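Local coordinates for cell division control protein 13 (Saccharomyces cerevisiae, PDB 4HCE), which probably acts in telomere maintenance, with an OB2 domain whose dimerization is required for productive binding of Stn1, at residues B[17-29]-B[40-52]. Numbering follows the deposited sequence.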
ATOM      1  N   GLU B  17      17.631  -3.113  -7.527  1.00 27.09           N
ATOM      2  CA  GLU B  17      18.156  -4.024  -6.509  1.00 27.53           C
ATOM      3  C   GLU B  17      17.808  -5.476  -6.772  1.00 27.86           C
ATOM      4  O   GLU B  17      16.697  -5.805  -7.219  1.00 26.62           O
ATOM      5  CB  GLU B  17      17.675  -3.639  -5.097  1.00 26.73           C
ATOM      6  CG  GLU B  17      18.168  -2.275  -4.608  1.00 30.01           C
ATOM      7  CD  GLU B  17      19.663  -2.229  -4.231  1.00 32.15           C
ATOM      8  OE1 GLU B  17      20.292  -3.290  -4.028  1.00 30.58           O
ATOM      9  OE2 GLU B  17      20.227  -1.110  -4.138  1.00 32.68           O
ATOM     10  N   ARG B  18      18.761  -6.348  -6.455  1.00 28.82           N
ATOM     11  CA  ARG B  18      18.505  -7.772  -6.449  1.00 30.67           C
ATOM     12  C   ARG B  18      18.282  -8.260  -5.023  1.00 30.23           C
ATOM     13  O   ARG B  18      19.131  -8.081  -4.152  1.00 30.60           O
ATOM     14  CB  ARG B  18      19.646  -8.550  -7.097  1.00 33.37           C
ATOM     15  CG  ARG B  18      19.362 -10.046  -7.219  1.00 36.56           C
ATOM     16  CD  ARG B  18      20.469 -10.742  -7.983  1.00 39.76           C
ATOM     17  NE  ARG B  18      20.575 -10.166  -9.320  1.00 44.93           N
ATOM     18  CZ  ARG B  18      21.639 -10.265 -10.113  1.00 45.84           C
ATOM     19  NH1 ARG B  18      22.718 -10.941  -9.716  1.00 46.02           N
ATOM     20  NH2 ARG B  18      21.611  -9.687 -11.315  1.00 46.78           N
ATOM     21  N   LEU B  19      17.130  -8.867  -4.784  1.00 27.08           N
ATOM     22  CA  LEU B  19      16.838  -9.380  -3.461  1.00 26.37           C
ATOM     23  C   LEU B  19      16.576 -10.862  -3.555  1.00 25.95           C
ATOM     24  O   LEU B  19      16.085 -11.371  -4.571  1.00 25.66           O
ATOM     25  CB  LEU B  19      15.644  -8.639  -2.823  1.00 26.75           C
ATOM     26  CG  LEU B  19      15.675  -7.089  -2.832  1.00 29.00           C
ATOM     27  CD1 LEU B  19      14.331  -6.515  -2.466  1.00 31.16           C
ATOM     28  CD2 LEU B  19      16.712  -6.500  -1.890  1.00 28.94           C
ATOM     29  N   GLU B  20      16.909 -11.551  -2.476  1.00 25.55           N
ATOM     30  CA  GLU B  20      16.717 -12.978  -2.369  1.00 25.16           C
ATOM     31  C   GLU B  20      16.081 -13.281  -1.019  1.00 24.97           C
ATOM     32  O   GLU B  20      16.378 -12.626  -0.013  1.00 24.41           O
ATOM     33  CB  GLU B  20      18.036 -13.744  -2.579  1.00 25.22           C
ATOM     34  CG  GLU B  20      17.833 -15.282  -2.695  1.00 26.74           C
ATOM     35  CD  GLU B  20      17.659 -15.997  -1.340  1.00 27.54           C
ATOM     36  OE1 GLU B  20      17.230 -17.173  -1.338  1.00 26.73           O
ATOM     37  OE2 GLU B  20      17.946 -15.381  -0.264  1.00 28.86           O
ATOM     38  N   GLY B  21      15.170 -14.254  -1.004  1.00 24.46           N
ATOM     39  CA  GLY B  21      14.409 -14.544   0.202  1.00 23.28           C
ATOM     40  C   GLY B  21      13.101 -15.155  -0.207  1.00 24.13           C
ATOM     41  O   GLY B  21      13.059 -16.106  -1.019  1.00 23.03           O
ATOM     42  N   LYS B  22      12.024 -14.598   0.338  1.00 24.44           N
ATOM     43  CA  LYS B  22      10.713 -15.158   0.103  1.00 25.93           C
ATOM     44  C   LYS B  22       9.625 -14.110  -0.066  1.00 26.92           C
ATOM     45  O   LYS B  22       9.648 -13.020   0.548  1.00 27.49           O
ATOM     46  CB  LYS B  22      10.352 -16.222   1.184  1.00 27.57           C
ATOM     47  CG  LYS B  22      10.857 -17.647   0.827  1.00 29.28           C
ATOM     48  CD  LYS B  22      10.094 -18.820   1.455  1.00 30.26           C
ATOM     49  CE  LYS B  22       8.670 -18.982   0.969  1.00 29.68           C
ATOM     50  NZ  LYS B  22       8.528 -19.588  -0.398  1.00 29.62           N
ATOM     51  N   ILE B  23       8.670 -14.422  -0.927  1.00 28.21           N
ATOM     52  CA  ILE B  23       7.443 -13.650  -0.945  1.00 28.07           C
ATOM     53  C   ILE B  23       6.578 -14.239   0.137  1.00 29.83           C
ATOM     54  O   ILE B  23       6.267 -15.454   0.122  1.00 29.19           O
ATOM     55  CB  ILE B  23       6.720 -13.715  -2.288  1.00 28.07           C
ATOM     56  CG1 ILE B  23       7.621 -13.136  -3.375  1.00 26.82           C
ATOM     57  CG2 ILE B  23       5.383 -12.959  -2.211  1.00 26.74           C
ATOM     58  CD1 ILE B  23       7.248 -13.629  -4.744  1.00 28.29           C
ATOM     59  N   VAL B  24       6.222 -13.377   1.087  1.00 28.71           N
ATOM     60  CA  VAL B  24       5.535 -13.811   2.287  1.00 30.68           C
ATOM     61  C   VAL B  24       4.091 -13.317   2.313  1.00 32.43           C
ATOM     62  O   VAL B  24       3.394 -13.533   3.277  1.00 35.41           O
ATOM     63  CB  VAL B  24       6.266 -13.353   3.570  1.00 29.34           C
ATOM     64  CG1 VAL B  24       7.580 -14.086   3.713  1.00 29.06           C
ATOM     65  CG2 VAL B  24       6.501 -11.846   3.556  1.00 29.32           C
ATOM     66  N   GLY B  25       3.646 -12.658   1.254  1.00 33.95           N
ATOM     67  CA  GLY B  25       2.267 -12.190   1.205  1.00 34.81           C
ATOM     68  C   GLY B  25       1.960 -11.355  -0.017  1.00 35.17           C
ATOM     69  O   GLY B  25       2.858 -10.873  -0.720  1.00 31.14           O
ATOM     70  N   MET B  26       0.669 -11.196  -0.272  1.00 36.24           N
ATOM     71  CA  MET B  26       0.223 -10.338  -1.340  1.00 36.59           C
ATOM     72  C   MET B  26      -0.984  -9.519  -0.918  1.00 37.09           C
ATOM     73  O   MET B  26      -1.767  -9.917  -0.048  1.00 35.44           O
ATOM     74  CB  MET B  26      -0.030 -11.122  -2.649  1.00 38.54           C
ATOM     75  CG  MET B  26      -1.219 -12.063  -2.664  1.00 40.56           C
ATOM     76  SD  MET B  26      -1.325 -13.115  -4.146  1.00 39.37           S
ATOM     77  CE  MET B  26      -2.201 -14.497  -3.452  1.00 39.29           C
ATOM     78  N   ASN B  27      -1.094  -8.358  -1.545  1.00 36.61           N
ATOM     79  CA  ASN B  27      -2.198  -7.458  -1.339  1.00 36.02           C
ATOM     80  C   ASN B  27      -2.762  -6.992  -2.689  1.00 35.65           C
ATOM     81  O   ASN B  27      -2.000  -6.508  -3.550  1.00 31.87           O
ATOM     82  CB  ASN B  27      -1.719  -6.256  -0.560  1.00 36.99           C
ATOM     83  CG  ASN B  27      -2.831  -5.598   0.204  1.00 39.76           C
ATOM     84  OD1 ASN B  27      -3.227  -6.083   1.267  1.00 44.24           O
ATOM     85  ND2 ASN B  27      -3.355  -4.500  -0.330  1.00 39.52           N
ATOM     86  N   PRO B  28      -4.091  -7.130  -2.877  1.00 35.10           N
ATOM     87  CA  PRO B  28      -5.033  -7.739  -1.917  1.00 35.54           C
ATOM     88  C   PRO B  28      -4.866  -9.268  -1.811  1.00 35.10           C
ATOM     89  O   PRO B  28      -4.521  -9.911  -2.796  1.00 33.02           O
ATOM     90  CB  PRO B  28      -6.411  -7.382  -2.503  1.00 34.77           C
ATOM     91  CG  PRO B  28      -6.170  -7.121  -3.949  1.00 35.25           C
ATOM     92  CD  PRO B  28      -4.781  -6.564  -4.056  1.00 34.20           C
ATOM     93  N   PRO B  29      -5.119  -9.847  -0.619  1.00 37.11           N
ATOM     94  CA  PRO B  29      -4.820 -11.273  -0.417  1.00 36.78           C
ATOM     95  C   PRO B  29      -5.822 -12.216  -1.091  1.00 37.77           C
ATOM     96  O   PRO B  29      -5.528 -13.399  -1.280  1.00 35.69           O
ATOM     97  CB  PRO B  29      -4.860 -11.435   1.110  1.00 38.09           C
ATOM     98  CG  PRO B  29      -5.751 -10.336   1.599  1.00 36.38           C
ATOM     99  CD  PRO B  29      -5.637  -9.199   0.608  1.00 36.64           C
ATOM    100  N   CYS B  40      -7.475  -1.114  -8.474  1.00 49.53           N
ATOM    101  CA  CYS B  40      -6.623  -1.693  -7.462  1.00 45.71           C
ATOM    102  C   CYS B  40      -5.286  -2.179  -8.021  1.00 43.06           C
ATOM    103  O   CYS B  40      -5.201  -2.574  -9.185  1.00 40.67           O
ATOM    104  CB  CYS B  40      -7.329  -2.882  -6.835  1.00 47.94           C
ATOM    105  SG  CYS B  40      -6.740  -3.166  -5.166  1.00 54.42           S
ATOM    106  N   THR B  41      -4.264  -2.179  -7.165  1.00 39.17           N
ATOM    107  CA  THR B  41      -2.919  -2.620  -7.538  1.00 37.81           C
ATOM    108  C   THR B  41      -2.494  -3.899  -6.787  1.00 34.84           C
ATOM    109  O   THR B  41      -2.790  -4.069  -5.609  1.00 33.73           O
ATOM    110  CB  THR B  41      -1.912  -1.469  -7.341  1.00 36.93           C
ATOM    111  OG1 THR B  41      -2.267  -0.408  -8.238  1.00 39.68           O
ATOM    112  CG2 THR B  41      -0.489  -1.902  -7.636  1.00 34.51           C
ATOM    113  N   LEU B  42      -1.843  -4.806  -7.502  1.00 32.00           N
ATOM    114  CA  LEU B  42      -1.305  -6.000  -6.895  1.00 30.45           C
ATOM    115  C   LEU B  42       0.054  -5.670  -6.289  1.00 30.13           C
ATOM    116  O   LEU B  42       0.939  -5.128  -6.969  1.00 30.66           O
ATOM    117  CB  LEU B  42      -1.210  -7.138  -7.914  1.00 28.79           C
ATOM    118  CG  LEU B  42      -0.586  -8.461  -7.454  1.00 27.67           C
ATOM    119  CD1 LEU B  42      -1.458  -9.153  -6.405  1.00 28.22           C
ATOM    120  CD2 LEU B  42      -0.377  -9.353  -8.669  1.00 27.20           C
ATOM    121  N   LYS B  43       0.188  -5.979  -5.006  1.00 29.45           N
ATOM    122  CA  LYS B  43       1.412  -5.759  -4.245  1.00 30.32           C
ATOM    123  C   LYS B  43       1.907  -7.078  -3.668  1.00 28.83           C
ATOM    124  O   LYS B  43       1.098  -7.918  -3.217  1.00 28.33           O
ATOM    125  CB  LYS B  43       1.172  -4.765  -3.103  1.00 31.63           C
ATOM    126  CG  LYS B  43       0.813  -3.364  -3.585  1.00 36.76           C
ATOM    127  CD  LYS B  43       0.054  -2.590  -2.521  1.00 38.96           C
ATOM    128  CE  LYS B  43      -1.082  -1.781  -3.132  1.00 44.10           C
ATOM    129  NZ  LYS B  43      -0.832  -0.301  -3.191  1.00 49.49           N
ATOM    130  N   LEU B  44       3.226  -7.273  -3.710  1.00 27.02           N
ATOM    131  CA  LEU B  44       3.843  -8.447  -3.071  1.00 26.36           C
ATOM    132  C   LEU B  44       4.724  -8.026  -1.913  1.00 26.76           C
ATOM    133  O   LEU B  44       5.324  -6.951  -1.953  1.00 29.24           O
ATOM    134  CB  LEU B  44       4.653  -9.258  -4.075  1.00 23.93           C
ATOM    135  CG  LEU B  44       3.928  -9.660  -5.364  1.00 24.57           C
ATOM    136  CD1 LEU B  44       4.929 -10.402  -6.241  1.00 24.68           C
ATOM    137  CD2 LEU B  44       2.698 -10.515  -5.114  1.00 24.81           C
ATOM    138  N   TYR B  45       4.803  -8.861  -0.889  1.00 26.41           N
ATOM    139  CA  TYR B  45       5.693  -8.605   0.229  1.00 26.89           C
ATOM    140  C   TYR B  45       6.822  -9.596   0.238  1.00 27.07           C
ATOM    141  O   TYR B  45       6.608 -10.814   0.254  1.00 28.04           O
ATOM    142  CB  TYR B  45       4.938  -8.591   1.572  1.00 27.90           C
ATOM    143  CG  TYR B  45       3.873  -7.550   1.519  1.00 29.82           C
ATOM    144  CD1 TYR B  45       4.224  -6.211   1.441  1.00 29.89           C
ATOM    145  CD2 TYR B  45       2.522  -7.892   1.430  1.00 32.07           C
ATOM    146  CE1 TYR B  45       3.279  -5.225   1.328  1.00 30.76           C
ATOM    147  CE2 TYR B  45       1.551  -6.905   1.309  1.00 32.82           C
ATOM    148  CZ  TYR B  45       1.946  -5.575   1.252  1.00 33.62           C
ATOM    149  OH  TYR B  45       1.011  -4.573   1.157  1.00 36.24           O
ATOM    150  N   PHE B  46       8.020  -9.033   0.294  1.00 26.04           N
ATOM    151  CA  PHE B  46       9.250  -9.768   0.193  1.00 26.63           C
ATOM    152  C   PHE B  46      10.164  -9.487   1.376  1.00 25.27           C
ATOM    153  O   PHE B  46      10.305  -8.345   1.811  1.00 25.82           O
ATOM    154  CB  PHE B  46       9.937  -9.407  -1.113  1.00 27.18           C
ATOM    155  CG  PHE B  46      11.197 -10.165  -1.359  1.00 29.11           C
ATOM    156  CD1 PHE B  46      11.204 -11.314  -2.140  1.00 31.30           C
ATOM    157  CD2 PHE B  46      12.375  -9.711  -0.827  1.00 29.61           C
ATOM    158  CE1 PHE B  46      12.387 -12.011  -2.349  1.00 32.48           C
ATOM    159  CE2 PHE B  46      13.538 -10.389  -1.033  1.00 32.10           C
ATOM    160  CZ  PHE B  46      13.552 -11.532  -1.798  1.00 30.93           C
ATOM    161  N   THR B  47      10.757 -10.551   1.905  1.00 24.13           N
ATOM    162  CA  THR B  47      11.733 -10.457   2.996  1.00 23.48           C
ATOM    163  C   THR B  47      12.665 -11.685   3.047  1.00 24.06           C
ATOM    164  O   THR B  47      12.263 -12.799   2.678  1.00 23.28           O
ATOM    165  CB  THR B  47      11.081 -10.264   4.389  1.00 22.58           C
ATOM    166  OG1 THR B  47      12.106  -9.926   5.345  1.00 23.17           O
ATOM    167  CG2 THR B  47      10.349 -11.526   4.855  1.00 21.61           C
ATOM    168  N   GLN B  48      13.898 -11.468   3.511  1.00 25.29           N
ATOM    169  CA  GLN B  48      14.803 -12.572   3.861  1.00 27.95           C
ATOM    170  C   GLN B  48      14.996 -12.653   5.394  1.00 28.39           C
ATOM    171  O   GLN B  48      15.818 -13.423   5.893  1.00 27.82           O
ATOM    172  CB  GLN B  48      16.143 -12.393   3.163  1.00 28.85           C
ATOM    173  CG  GLN B  48      16.902 -11.153   3.630  1.00 30.29           C
ATOM    174  CD  GLN B  48      18.297 -11.012   3.025  1.00 33.40           C
ATOM    175  OE1 GLN B  48      18.995 -10.025   3.304  1.00 37.26           O
ATOM    176  NE2 GLN B  48      18.724 -11.987   2.220  1.00 29.00           N
ATOM    177  N   LEU B  49      14.236 -11.840   6.117  1.00 28.61           N
ATOM    178  CA  LEU B  49      14.294 -11.791   7.577  1.00 30.78           C
ATOM    179  C   LEU B  49      13.156 -12.587   8.187  1.00 30.31           C
ATOM    180  O   LEU B  49      12.011 -12.167   8.099  1.00 29.04           O
ATOM    181  CB  LEU B  49      14.143 -10.355   8.057  1.00 32.68           C
ATOM    182  CG  LEU B  49      15.352  -9.555   8.496  1.00 39.59           C
ATOM    183  CD1 LEU B  49      15.617  -9.913   9.966  1.00 44.46           C
ATOM    184  CD2 LEU B  49      16.585  -9.770   7.600  1.00 38.61           C
ATOM    185  N   LEU B  50      13.473 -13.715   8.819  1.00 31.11           N
ATOM    186  CA  LEU B  50      12.463 -14.564   9.460  1.00 32.68           C
ATOM    187  C   LEU B  50      11.188 -14.674   8.634  1.00 34.64           C
ATOM    188  O   LEU B  50      10.115 -14.383   9.147  1.00 34.96           O
ATOM    189  CB  LEU B  50      12.100 -14.028  10.851  1.00 32.73           C
ATOM    190  CG  LEU B  50      13.207 -13.875  11.886  1.00 33.94           C
ATOM    191  CD1 LEU B  50      12.675 -13.098  13.082  1.00 32.67           C
ATOM    192  CD2 LEU B  50      13.794 -15.236  12.276  1.00 34.05           C
ATOM    193  N   PRO B  51      11.297 -15.061   7.343  1.00 35.53           N
ATOM    194  CA  PRO B  51      10.077 -15.124   6.533  1.00 39.31           C
ATOM    195  C   PRO B  51       9.057 -16.150   7.052  1.00 45.88           C
ATOM    196  O   PRO B  51       7.873 -16.018   6.789  1.00 52.05           O
ATOM    197  CB  PRO B  51      10.593 -15.522   5.133  1.00 35.30           C
ATOM    198  CG  PRO B  51      11.960 -16.065   5.353  1.00 34.03           C
ATOM    199  CD  PRO B  51      12.506 -15.367   6.554  1.00 32.96           C
ATOM    200  N   ASN B  52       9.530 -17.145   7.796  1.00 53.86           N
ATOM    201  CA  ASN B  52       8.723 -18.286   8.246  1.00 59.62           C
ATOM    202  C   ASN B  52       7.861 -17.982   9.467  1.00 62.96           C
ATOM    203  O   ASN B  52       6.658 -18.202   9.462  1.00 68.70           O
ATOM    204  CB  ASN B  52       9.664 -19.445   8.579  1.00 63.44           C
ATOM    205  CG  ASN B  52       8.993 -20.794   8.503  1.00 66.19           C
ATOM    206  OD1 ASN B  52       7.770 -20.895   8.408  1.00 68.90           O
ATOM    207  ND2 ASN B  52       9.800 -21.853   8.555  1.00 67.56           N
TER
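Y45 reaches forward along strand 22-27, from V24 past G25 to N27. Its CB meets V24 CG2 at 4.1 Å; CG and CD2 then pass the carbonyl of G25, with CD2 3.7 Å from G25 O. Further out, CE2 lies 3.8 Å from N27 CB, and OH ends 3.6 Å from that same carbon. The N27 amide is turned 61° from the ring plane, and both residues pack on M120 of the second subunit.

The backbones run antiparallel, but V24 and G25 together face the single residue Y45, a beta bulge: V24 N donates to Y45 O (2.7 Å) and G25 O accepts from Y45 N. Beyond the flanking non-hydrogen-bonded pairs I23-F46 and M26-L44, K22 with T47 and N27 with K43 are joined by two hydrogen bonds each. These are the first two strands of the OB fold; the first turns a corner at G21, so that 17-20 pairs with strand 101-110 and 22-27 with 42-47.

F46 fills the inside of that corner. With CG anti to the backbone N (chi1 -177°), the ring extends toward the bend: CD1 lies by the carbonyl of K22, CE1 is 3.7 Å from K22 N, and CE2 approaches L19 CB. V103 and I67 of adjoining strands also pack on it. An alanine here would lose the ring that bridges L19 and the corner, and is likely to open a gap between the two arms of the bent strand.

Beside Y45 and T47, V24 and P51 cross obliquely, CG1 of V24 lying 3.6 Å from CB of P51. K22 also meets P51 through its CB, while its NZ donates to the carbonyls of L94, K97 and D99. At the far end P28 packs against C40 SG, which forms a disulfide with C40 of the second subunit.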